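Long-range contacts in polyisoprenyl-teichoic acid--peptidoglycan teichoic acid transferase TagV (Bacillus subtilis, PDB 6UF3), which belongs to the LytR-CpsA-Psr family of cell-envelope proteins and folds as an alpha/beta domain built round a mixed beta-sheet: residues 31-35 and 253-257; 60-64 and 235-239; 145-149 and 163-167. All coordinates share one frame; numbering follows the deposited sequence.

Three contacts with different chemistry illustrate how one alpha/beta chain is held together by segments separated by 13 residues in interaction 3 and by at least 170 in the others. Interaction 1 is wholly buried and sets the C-terminal helix 243-257 against strand 25-34 of the mixed sheet, combining leucine packing with a histidine fixed by polar partners. Interaction 2 lies at the surface, between strands of two small antiparallel pairs, where a lysine and a tyrosine do most of the work. Interaction 3, partly buried, joins the consecutive helices 140-148 and 158-177 through an arginine that binds backbone carbonyls. No two contacts touch each other; strand 236-241 of interaction 2 runs directly ahead of the helix used in interaction 1.

Interaction 1: 31-35 and 253-257; sequences VTLDP and LQEHL
The imidazole of His256 turns an edge to Thr32. Near its plane sits Thr32 OG1, bonded to ND1 at 2.9 Å with either partner able to be the donor, while Thr32 O lies in the ring plane, 3.2 Å from CE1. Leu33 N and Asp34 CB approach obliquely, Asp34 CB coming within 3.4 Å of NE2. Since NE2 is hydrogen-bonded in turn to Thr39 OG1 of the adjacent strand 39-44, both ring nitrogens are engaged and the rotation of the ring is fixed. Its CG is anti to the backbone N (chi1 -167°), which carries the ring from the flank of the helix over to the strand.

Apolar packing completes the contact. Thr32 CG2 rests 3.9 Å from Leu253 CD2 and at the same distance from Leu257 CD1, the leucines crossing the threonine at about a right angle. Beyond the ring, one water donates to both Asp34 OD2 and His256 O, and the same carboxylate oxygen is held by Asn37.

Thr32 and Asp34 face the helix, whereas Leu33 points the other way and packs on Leu207 of helix 201-210. A strand covered by helices on both faces, here with one helix axis 8.3 Å away and inclined by 33°, is the layered arrangement of an alpha/beta sandwich.

Interaction 2: 60-64 and 235-239; sequences SKTKI and NTYYF
Lys63 reaches across Tyr238 to the backbone of strand 236-241, touching it along much of its length. CB leaves the main chain with CG anti to the carbonyl carbon (chi1 -58°), which sends the chain across the Tyr238 ring, nearly at right angles to the tyrosine side chain. CG makes the first touch, 3.5 Å from Tyr238 CE2 and nearly as near to CD2 of the same ring. From there the chain is extended. CD passes 4.1 Å from Tyr237 O, and CE rides over one face of the Tyr238 ring, 4.2 Å above its plane and displaced toward the rim. Thr236 CG2 is 4.3 Å from Lys63 CE, which also lies close to Tyr237 O. At the tip, Lys63 NZ gives a weak hydrogen bond to Tyr237 O.

The ammonium group stands almost on the normal of the Tyr238 ring, but at 5.6 Å from NZ to the centroid the cation-pi attraction is at most weak. Its strongest partner is Asp48, with which it forms a salt bridge, so the charge is held chiefly by the carboxylate while the methylene chain supplies the packing. The Tyr238 ring also meets the main chain of segment 60-64: Lys63 N lies in its plane at the edge, and Thr62 C is found near the same plane.

Strand 62-63 pairs antiparallel with 50-51, and strand 236-241 with 226-231, where Tyr237 stacks edge-to-face on Tyr230. Phe239 makes backbone bonds with Asp48 and Arg50, linking the two pairs, while Ile64 packs on helix 72-84.

Interaction 3: 145-149 and 163-167; sequences AYARM and RQKQI
Arg163 and Tyr146 lie against each other, and together bury more than half of the surface in this contact. The aliphatic part of the arginine runs over one face of the phenol ring: CD is 3.8 Å from the ring centroid, a CH-pi contact over the centre, while CG comes within 3.5 Å of Tyr146 CE2. A bend at chi3 (-103°) then swings the guanidinium away from the ring, leaving the two planes 77° apart.

NH1 donates to Tyr146 O at 2.9 Å, entering nearly along the C=O axis (163°) but bent at the hydrogen, with the oxygen tilted from the guanidinium plane. NH1 also donates to Met149 O, to which NH2 adds a weak second bond. Tyr146 and Met149 belong to the last turn and the exit of helix 140-148, so a side chain of the following helix, 158-177, binds carbonyls at a helix C-terminus; the positive charge probably suits its partial negative charge. Met149 CE lies over one face of the guanidinium, displaced toward the rim.

The tyrosine hydroxyl donates to Gln166 OE1 at 2.8 Å, tilted from the carbonyl plane; Gln166 NE2 meanwhile reaches Asp112 O. Ala147, third in buried surface, sets its CB against Ile167 CD1 at 3.7 Å, and Ile167 CD1 also lies at the edge of the Tyr146 ring. Ile167 also packs on Phe99 of helix 96-105.

Interaction 1: 31-35 and 253-257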
ATOM      1  N   VAL A  31      -1.500   4.102   5.345  1.00 16.77           N
ATOM      2  CA  VAL A  31      -0.697   4.365   6.541  1.00 14.38           C
ATOM      3  C   VAL A  31      -1.197   5.666   7.147  1.00 19.39           C
ATOM      4  O   VAL A  31      -1.382   6.654   6.428  1.00 20.52           O
ATOM      5  CB  VAL A  31       0.804   4.454   6.206  1.00 16.82           C
ATOM      6  CG1 VAL A  31       1.616   4.872   7.445  1.00 20.35           C
ATOM      7  CG2 VAL A  31       1.306   3.131   5.654  1.00 18.62           C
ATOM      8  N   THR A  32      -1.441   5.672   8.457  1.00 17.60           N
ATOM      9  CA  THR A  32      -1.755   6.907   9.161  1.00 16.72           C
ATOM     10  C   THR A  32      -0.576   7.265  10.065  1.00 17.61           C
ATOM     11  O   THR A  32       0.086   6.382  10.612  1.00 20.25           O
ATOM     12  CB  THR A  32      -3.065   6.811   9.963  1.00 20.08           C
ATOM     13  OG1 THR A  32      -3.019   5.697  10.861  1.00 20.44           O
ATOM     14  CG2 THR A  32      -4.257   6.604   9.020  1.00 16.63           C
ATOM     15  N   LEU A  33      -0.294   8.554  10.178  1.00 16.39           N
ATOM     16  CA  LEU A  33       0.894   9.033  10.879  1.00 16.38           C
ATOM     17  C   LEU A  33       0.497  10.118  11.867  1.00 20.76           C
ATOM     18  O   LEU A  33      -0.299  11.011  11.552  1.00 21.04           O
ATOM     19  CB  LEU A  33       1.942   9.573   9.884  1.00 19.01           C
ATOM     20  CG  LEU A  33       2.519   8.613   8.833  1.00 21.36           C
ATOM     21  CD1 LEU A  33       1.692   8.645   7.535  1.00 21.66           C
ATOM     22  CD2 LEU A  33       3.961   8.949   8.526  1.00 24.10           C
ATOM     23  N   ASP A  34       1.052  10.027  13.082  1.00 19.67           N
ATOM     24  CA  ASP A  34       0.910  11.068  14.092  1.00 22.33           C
ATOM     25  C   ASP A  34       2.330  11.538  14.380  1.00 25.09           C
ATOM     26  O   ASP A  34       3.026  10.964  15.245  1.00 26.44           O
ATOM     27  CB  ASP A  34       0.204  10.540  15.339  1.00 23.92           C
ATOM     28  CG  ASP A  34      -0.057  11.620  16.370  1.00 26.23           C
ATOM     29  OD1 ASP A  34       0.320  12.789  16.138  1.00 32.03           O
ATOM     30  OD2 ASP A  34      -0.632  11.291  17.429  1.00 30.14           O
ATOM     31  N   PRO A  35       2.826  12.533  13.628  1.00 23.94           N
ATOM     32  CA  PRO A  35       4.241  12.918  13.764  1.00 27.11           C
ATOM     33  C   PRO A  35       4.583  13.538  15.100  1.00 29.88           C
ATOM     34  O   PRO A  35       5.720  13.377  15.573  1.00 27.46           O
ATOM     35  CB  PRO A  35       4.449  13.919  12.616  1.00 25.74           C
ATOM     36  CG  PRO A  35       3.411  13.560  11.602  1.00 24.57           C
ATOM     37  CD  PRO A  35       2.208  13.122  12.422  1.00 21.18           C
ATOM     38  N   LEU A 253      -8.538   4.511  13.263  1.00 20.95           N
ATOM     39  CA  LEU A 253      -7.831   5.417  12.355  1.00 21.24           C
ATOM     40  C   LEU A 253      -8.240   6.867  12.592  1.00 20.99           C
ATOM     41  O   LEU A 253      -7.396   7.771  12.574  1.00 22.38           O
ATOM     42  CB  LEU A 253      -8.099   5.019  10.903  1.00 21.06           C
ATOM     43  CG  LEU A 253      -7.548   3.658  10.484  1.00 20.59           C
ATOM     44  CD1 LEU A 253      -7.864   3.354   9.038  1.00 28.59           C
ATOM     45  CD2 LEU A 253      -6.038   3.576  10.749  1.00 24.60           C
ATOM     46  N   GLN A 254      -9.535   7.105  12.810  1.00 21.24           N
ATOM     47  CA  GLN A 254     -10.024   8.440  13.136  1.00 21.64           C
ATOM     48  C   GLN A 254      -9.358   8.992  14.386  1.00 25.93           C
ATOM     49  O   GLN A 254      -8.922  10.150  14.411  1.00 28.60           O
ATOM     50  CB  GLN A 254     -11.541   8.398  13.321  1.00 24.25           C
ATOM     51  CG  GLN A 254     -12.275   8.225  12.015  1.00 23.55           C
ATOM     52  CD  GLN A 254     -13.693   7.742  12.203  1.00 29.14           C
ATOM     53  OE1 GLN A 254     -14.163   7.540  13.335  1.00 28.01           O
ATOM     54  NE2 GLN A 254     -14.401   7.569  11.090  1.00 26.46           N
ATOM     55  N   GLU A 255      -9.287   8.181  15.448  1.00 28.24           N
ATOM     56  CA  GLU A 255      -8.632   8.636  16.670  1.00 27.74           C
ATOM     57  C   GLU A 255      -7.161   8.930  16.418  1.00 29.60           C
ATOM     58  O   GLU A 255      -6.632   9.933  16.914  1.00 29.52           O
ATOM     59  CB  GLU A 255      -8.799   7.592  17.777  1.00 29.69           C
ATOM     60  N   HIS A 256      -6.487   8.078  15.640  1.00 22.84           N
ATOM     61  CA  HIS A 256      -5.075   8.326  15.367  1.00 22.63           C
ATOM     62  C   HIS A 256      -4.891   9.638  14.617  1.00 25.72           C
ATOM     63  O   HIS A 256      -3.939  10.382  14.875  1.00 26.61           O
ATOM     64  CB  HIS A 256      -4.477   7.164  14.579  1.00 23.10           C
ATOM     65  CG  HIS A 256      -2.980   7.192  14.516  1.00 22.09           C
ATOM     66  ND1 HIS A 256      -2.278   7.010  13.343  1.00 20.41           N
ATOM     67  CD2 HIS A 256      -2.052   7.400  15.480  1.00 27.14           C
ATOM     68  CE1 HIS A 256      -0.983   7.088  13.590  1.00 21.85           C
ATOM     69  NE2 HIS A 256      -0.820   7.325  14.879  1.00 22.66           N
ATOM     70  N   LEU A 257      -5.819   9.958  13.715  1.00 24.57           N
ATOM     71  CA  LEU A 257      -5.726  11.167  12.907  1.00 25.58           C
ATOM     72  C   LEU A 257      -6.329  12.397  13.573  1.00 30.91           C
ATOM     73  O   LEU A 257      -6.272  13.483  12.988  1.00 31.03           O
ATOM     74  CB  LEU A 257      -6.408  10.942  11.548  1.00 19.76           C
ATOM     75  CG  LEU A 257      -5.785   9.925  10.591  1.00 18.56           C
ATOM     76  CD1 LEU A 257      -6.733   9.638   9.416  1.00 20.81           C
ATOM     77  CD2 LEU A 257      -4.449  10.418  10.037  1.00 21.06           C
TER
HETATM   78  O   HOH W   1      -3.237  10.789  17.513  1.00 33.78           O

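Interaction 2: 60-64 and 235-239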
ATOM      1  N   SER A  60     -24.519  -0.873  -7.956  1.00 36.71           N
ATOM      2  CA  SER A  60     -24.223  -2.003  -7.096  1.00 36.52           C
ATOM      3  C   SER A  60     -22.767  -1.976  -6.653  1.00 36.49           C
ATOM      4  O   SER A  60     -21.897  -1.403  -7.313  1.00 30.76           O
ATOM      5  CB  SER A  60     -24.503  -3.311  -7.829  1.00 38.92           C
ATOM      6  OG  SER A  60     -23.809  -3.334  -9.065  1.00 38.08           O
ATOM      7  N   LYS A  61     -22.508  -2.619  -5.519  1.00 26.14           N
ATOM      8  CA  LYS A  61     -21.150  -2.749  -5.020  1.00 25.70           C
ATOM      9  C   LYS A  61     -20.302  -3.585  -5.968  1.00 26.32           C
ATOM     10  O   LYS A  61     -20.791  -4.483  -6.653  1.00 27.32           O
ATOM     11  CB  LYS A  61     -21.154  -3.393  -3.636  1.00 29.38           C
ATOM     12  CG  LYS A  61     -21.696  -2.510  -2.536  1.00 29.28           C
ATOM     13  CD  LYS A  61     -21.873  -3.316  -1.260  1.00 32.87           C
ATOM     14  CE  LYS A  61     -22.177  -2.421  -0.078  1.00 38.91           C
ATOM     15  NZ  LYS A  61     -22.499  -3.243   1.127  1.00 40.89           N
ATOM     16  N   THR A  62     -19.005  -3.300  -5.982  1.00 25.46           N
ATOM     17  CA  THR A  62     -18.077  -4.052  -6.802  1.00 24.58           C
ATOM     18  C   THR A  62     -16.777  -4.190  -6.028  1.00 25.18           C
ATOM     19  O   THR A  62     -16.681  -3.784  -4.870  1.00 24.00           O
ATOM     20  CB  THR A  62     -17.894  -3.380  -8.170  1.00 34.13           C
ATOM     21  OG1 THR A  62     -17.173  -4.253  -9.043  1.00 34.76           O
ATOM     22  CG2 THR A  62     -17.178  -2.059  -8.033  1.00 30.56           C
ATOM     23  N   LYS A  63     -15.776  -4.793  -6.659  1.00 24.26           N
ATOM     24  CA  LYS A  63     -14.494  -4.969  -5.990  1.00 21.91           C
ATOM     25  C   LYS A  63     -13.746  -3.645  -5.944  1.00 20.77           C
ATOM     26  O   LYS A  63     -13.791  -2.868  -6.891  1.00 21.83           O
ATOM     27  CB  LYS A  63     -13.653  -6.010  -6.718  1.00 24.11           C
ATOM     28  CG  LYS A  63     -14.285  -7.355  -6.830  1.00 29.54           C
ATOM     29  CD  LYS A  63     -13.365  -8.289  -7.573  1.00 35.86           C
ATOM     30  CE  LYS A  63     -14.054  -9.588  -7.861  1.00 42.22           C
ATOM     31  NZ  LYS A  63     -13.084 -10.656  -8.201  1.00 45.53           N
ATOM     32  N   ILE A  64     -13.035  -3.393  -4.840  1.00 17.03           N
ATOM     33  CA  ILE A  64     -12.404  -2.084  -4.699  1.00 17.88           C
ATOM     34  C   ILE A  64     -11.317  -1.880  -5.755  1.00 19.22           C
ATOM     35  O   ILE A  64     -11.049  -0.743  -6.166  1.00 19.18           O
ATOM     36  CB  ILE A  64     -11.865  -1.886  -3.269  1.00 17.73           C
ATOM     37  CG1 ILE A  64     -11.473  -0.422  -3.061  1.00 18.66           C
ATOM     38  CG2 ILE A  64     -10.703  -2.841  -2.967  1.00 16.13           C
ATOM     39  CD1 ILE A  64     -11.291  -0.030  -1.594  1.00 19.15           C
ATOM     40  N   ASN A 235     -19.973 -17.868  -9.519  1.00 52.67           N
ATOM     41  CA  ASN A 235     -19.141 -17.857  -8.317  1.00 51.21           C
ATOM     42  C   ASN A 235     -18.060 -16.782  -8.404  1.00 46.34           C
ATOM     43  O   ASN A 235     -16.871 -17.044  -8.208  1.00 46.05           O
ATOM     44  CB  ASN A 235     -18.525 -19.233  -8.059  1.00 53.47           C
ATOM     45  CG  ASN A 235     -19.559 -20.274  -7.697  1.00 57.49           C
ATOM     46  OD1 ASN A 235     -20.401 -20.056  -6.824  1.00 60.28           O
ATOM     47  ND2 ASN A 235     -19.503 -21.419  -8.367  1.00 57.76           N
ATOM     48  N   THR A 236     -18.483 -15.557  -8.710  1.00 37.34           N
ATOM     49  CA  THR A 236     -17.566 -14.429  -8.655  1.00 35.42           C
ATOM     50  C   THR A 236     -17.100 -14.223  -7.221  1.00 30.69           C
ATOM     51  O   THR A 236     -17.921 -14.083  -6.312  1.00 31.03           O
ATOM     52  CB  THR A 236     -18.245 -13.162  -9.172  1.00 40.98           C
ATOM     53  OG1 THR A 236     -18.879 -13.436 -10.428  1.00 42.94           O
ATOM     54  CG2 THR A 236     -17.230 -12.040  -9.340  1.00 37.67           C
ATOM     55  N   TYR A 237     -15.781 -14.205  -7.014  1.00 28.03           N
ATOM     56  CA  TYR A 237     -15.249 -14.094  -5.662  1.00 30.95           C
ATOM     57  C   TYR A 237     -15.215 -12.642  -5.203  1.00 31.30           C
ATOM     58  O   TYR A 237     -14.681 -11.770  -5.898  1.00 31.21           O
ATOM     59  CB  TYR A 237     -13.842 -14.689  -5.562  1.00 31.09           C
ATOM     60  CG  TYR A 237     -13.212 -14.414  -4.212  1.00 29.34           C
ATOM     61  CD1 TYR A 237     -13.517 -15.207  -3.116  1.00 34.22           C
ATOM     62  CD2 TYR A 237     -12.333 -13.346  -4.029  1.00 29.65           C
ATOM     63  CE1 TYR A 237     -12.970 -14.961  -1.881  1.00 36.06           C
ATOM     64  CE2 TYR A 237     -11.781 -13.084  -2.781  1.00 25.59           C
ATOM     65  CZ  TYR A 237     -12.107 -13.900  -1.711  1.00 32.20           C
ATOM     66  OH  TYR A 237     -11.568 -13.663  -0.463  1.00 36.89           O
ATOM     67  N   TYR A 238     -15.740 -12.401  -4.004  1.00 24.16           N
ATOM     68  CA  TYR A 238     -15.614 -11.133  -3.308  1.00 24.45           C
ATOM     69  C   TYR A 238     -15.118 -11.377  -1.891  1.00 22.09           C
ATOM     70  O   TYR A 238     -15.342 -12.440  -1.311  1.00 24.04           O
ATOM     71  CB  TYR A 238     -16.943 -10.399  -3.217  1.00 24.67           C
ATOM     72  CG  TYR A 238     -17.472  -9.922  -4.538  1.00 22.01           C
ATOM     73  CD1 TYR A 238     -18.263 -10.744  -5.328  1.00 23.51           C
ATOM     74  CD2 TYR A 238     -17.188  -8.639  -4.989  1.00 23.09           C
ATOM     75  CE1 TYR A 238     -18.757 -10.300  -6.539  1.00 28.79           C
ATOM     76  CE2 TYR A 238     -17.672  -8.190  -6.198  1.00 26.30           C
ATOM     77  CZ  TYR A 238     -18.452  -9.022  -6.965  1.00 28.98           C
ATOM     78  OH  TYR A 238     -18.936  -8.569  -8.170  1.00 32.69           O
ATOM     79  N   PHE A 239     -14.461 -10.372  -1.329  1.00 24.16           N
ATOM     80  CA  PHE A 239     -14.165 -10.348   0.098  1.00 23.07           C
ATOM     81  C   PHE A 239     -15.151  -9.403   0.764  1.00 22.19           C
ATOM     82  O   PHE A 239     -15.099  -8.186   0.547  1.00 23.80           O
ATOM     83  CB  PHE A 239     -12.729  -9.909   0.360  1.00 22.29           C
ATOM     84  CG  PHE A 239     -12.329 -10.003   1.807  1.00 23.84           C
ATOM     85  CD1 PHE A 239     -12.292 -11.227   2.447  1.00 29.20           C
ATOM     86  CD2 PHE A 239     -11.978  -8.868   2.519  1.00 27.45           C
ATOM     87  CE1 PHE A 239     -11.919 -11.328   3.782  1.00 33.62           C
ATOM     88  CE2 PHE A 239     -11.595  -8.962   3.866  1.00 27.47           C
ATOM     89  CZ  PHE A 239     -11.562 -10.190   4.486  1.00 29.34           C
TER

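Interaction 3: 145-149 and 163-167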
ATOM      1  N   ALA A 145       8.691  -9.889  -8.283  1.00 27.12           N
ATOM      2  CA  ALA A 145       8.223 -11.272  -8.342  1.00 29.19           C
ATOM      3  C   ALA A 145       7.725 -11.740  -6.980  1.00 34.31           C
ATOM      4  O   ALA A 145       6.736 -12.478  -6.889  1.00 32.48           O
ATOM      5  CB  ALA A 145       9.331 -12.194  -8.856  1.00 31.13           C
ATOM      6  N   TYR A 146       8.409 -11.323  -5.910  1.00 27.58           N
ATOM      7  CA  TYR A 146       7.971 -11.630  -4.553  1.00 29.19           C
ATOM      8  C   TYR A 146       6.581 -11.066  -4.282  1.00 31.83           C
ATOM      9  O   TYR A 146       5.725 -11.751  -3.706  1.00 32.93           O
ATOM     10  CB  TYR A 146       8.993 -11.064  -3.562  1.00 26.22           C
ATOM     11  CG  TYR A 146       8.809 -11.489  -2.124  1.00 26.58           C
ATOM     12  CD1 TYR A 146       9.142 -12.770  -1.712  1.00 29.63           C
ATOM     13  CD2 TYR A 146       8.314 -10.596  -1.173  1.00 28.54           C
ATOM     14  CE1 TYR A 146       8.991 -13.157  -0.394  1.00 32.23           C
ATOM     15  CE2 TYR A 146       8.153 -10.976   0.152  1.00 28.60           C
ATOM     16  CZ  TYR A 146       8.496 -12.258   0.532  1.00 30.88           C
ATOM     17  OH  TYR A 146       8.346 -12.659   1.835  1.00 35.12           O
ATOM     18  N   ALA A 147       6.341  -9.818  -4.700  1.00 28.08           N
ATOM     19  CA  ALA A 147       5.051  -9.176  -4.459  1.00 28.86           C
ATOM     20  C   ALA A 147       3.941  -9.801  -5.285  1.00 32.53           C
ATOM     21  O   ALA A 147       2.783  -9.801  -4.854  1.00 35.87           O
ATOM     22  CB  ALA A 147       5.131  -7.682  -4.770  1.00 30.10           C
ATOM     23  N   ARG A 148       4.272 -10.343  -6.459  1.00 31.08           N
ATOM     24  CA  ARG A 148       3.253 -10.816  -7.393  1.00 35.03           C
ATOM     25  C   ARG A 148       2.872 -12.278  -7.202  1.00 38.68           C
ATOM     26  O   ARG A 148       1.816 -12.690  -7.701  1.00 41.89           O
ATOM     27  CB  ARG A 148       3.726 -10.618  -8.837  1.00 33.79           C
ATOM     28  CG  ARG A 148       3.783  -9.169  -9.281  1.00 37.70           C
ATOM     29  CD  ARG A 148       4.380  -9.045 -10.676  1.00 39.27           C
ATOM     30  NE  ARG A 148       3.463  -9.506 -11.719  1.00 45.92           N
ATOM     31  CZ  ARG A 148       3.843  -9.833 -12.949  1.00 46.44           C
ATOM     32  NH1 ARG A 148       5.126  -9.758 -13.291  1.00 47.63           N
ATOM     33  NH2 ARG A 148       2.944 -10.242 -13.834  1.00 48.52           N
ATOM     34  N   MET A 149       3.689 -13.065  -6.503  1.00 34.59           N
ATOM     35  CA  MET A 149       3.448 -14.500  -6.416  1.00 43.65           C
ATOM     36  C   MET A 149       2.068 -14.792  -5.838  1.00 47.71           C
ATOM     37  O   MET A 149       1.627 -14.142  -4.886  1.00 45.24           O
ATOM     38  CB  MET A 149       4.521 -15.172  -5.561  1.00 50.18           C
ATOM     39  CG  MET A 149       4.425 -16.690  -5.543  1.00 54.30           C
ATOM     40  SD  MET A 149       3.398 -17.325  -4.202  1.00 61.64           S
ATOM     41  CE  MET A 149       4.524 -17.143  -2.817  1.00 56.02           C
ATOM     42  N   ARG A 163       2.907 -10.100   1.870  1.00 32.40           N
ATOM     43  CA  ARG A 163       4.216  -9.782   1.300  1.00 28.55           C
ATOM     44  C   ARG A 163       4.330  -8.314   0.893  1.00 28.66           C
ATOM     45  O   ARG A 163       5.410  -7.720   1.016  1.00 27.96           O
ATOM     46  CB  ARG A 163       4.505 -10.703   0.112  1.00 31.39           C
ATOM     47  CG  ARG A 163       4.877 -12.120   0.531  1.00 32.31           C
ATOM     48  CD  ARG A 163       5.076 -13.038  -0.662  1.00 37.20           C
ATOM     49  NE  ARG A 163       3.930 -13.921  -0.863  1.00 49.84           N
ATOM     50  CZ  ARG A 163       3.053 -13.801  -1.858  1.00 50.42           C
ATOM     51  NH1 ARG A 163       3.185 -12.830  -2.755  1.00 48.61           N
ATOM     52  NH2 ARG A 163       2.043 -14.655  -1.957  1.00 49.11           N
ATOM     53  N   GLN A 164       3.239  -7.712   0.412  1.00 28.58           N
ATOM     54  CA  GLN A 164       3.260  -6.284   0.109  1.00 25.62           C
ATOM     55  C   GLN A 164       3.522  -5.458   1.365  1.00 24.75           C
ATOM     56  O   GLN A 164       4.325  -4.514   1.348  1.00 24.10           O
ATOM     57  CB  GLN A 164       1.938  -5.868  -0.550  1.00 26.52           C
ATOM     58  CG  GLN A 164       1.765  -6.407  -1.961  1.00 34.00           C
ATOM     59  CD  GLN A 164       0.308  -6.476  -2.397  1.00 39.43           C
ATOM     60  OE1 GLN A 164      -0.573  -5.871  -1.783  1.00 35.77           O
ATOM     61  NE2 GLN A 164       0.050  -7.233  -3.452  1.00 45.90           N
ATOM     62  N   LYS A 165       2.846  -5.791   2.468  1.00 25.15           N
ATOM     63  CA  LYS A 165       3.102  -5.052   3.697  1.00 26.08           C
ATOM     64  C   LYS A 165       4.526  -5.285   4.176  1.00 25.36           C
ATOM     65  O   LYS A 165       5.161  -4.374   4.712  1.00 25.25           O
ATOM     66  CB  LYS A 165       2.085  -5.434   4.769  1.00 24.51           C
ATOM     67  CG  LYS A 165       0.751  -4.698   4.603  1.00 29.30           C
ATOM     68  CD  LYS A 165      -0.196  -4.980   5.759  1.00 29.51           C
ATOM     69  CE  LYS A 165      -0.752  -6.398   5.676  1.00 31.30           C
ATOM     70  NZ  LYS A 165      -1.641  -6.729   6.832  1.00 37.14           N
ATOM     71  N   GLN A 166       5.046  -6.500   3.982  1.00 24.05           N
ATOM     72  CA  GLN A 166       6.450  -6.772   4.312  1.00 29.49           C
ATOM     73  C   GLN A 166       7.401  -5.853   3.548  1.00 27.17           C
ATOM     74  O   GLN A 166       8.380  -5.335   4.111  1.00 26.87           O
ATOM     75  CB  GLN A 166       6.770  -8.230   3.996  1.00 34.77           C
ATOM     76  CG  GLN A 166       7.425  -9.004   5.100  1.00 47.49           C
ATOM     77  CD  GLN A 166       7.686 -10.439   4.699  1.00 49.69           C
ATOM     78  OE1 GLN A 166       7.187 -10.910   3.674  1.00 47.33           O
ATOM     79  NE2 GLN A 166       8.478 -11.139   5.495  1.00 47.26           N
ATOM     80  N   ILE A 167       7.147  -5.664   2.250  1.00 24.40           N
ATOM     81  CA  ILE A 167       7.983  -4.778   1.441  1.00 25.11           C
ATOM     82  C   ILE A 167       7.909  -3.349   1.967  1.00 23.18           C
ATOM     83  O   ILE A 167       8.931  -2.666   2.118  1.00 23.59           O
ATOM     84  CB  ILE A 167       7.561  -4.860  -0.038  1.00 25.20           C
ATOM     85  CG1 ILE A 167       7.981  -6.207  -0.624  1.00 28.02           C
ATOM     86  CG2 ILE A 167       8.136  -3.696  -0.864  1.00 28.27           C
ATOM     87  CD1 ILE A 167       7.148  -6.621  -1.824  1.00 29.12           C
TER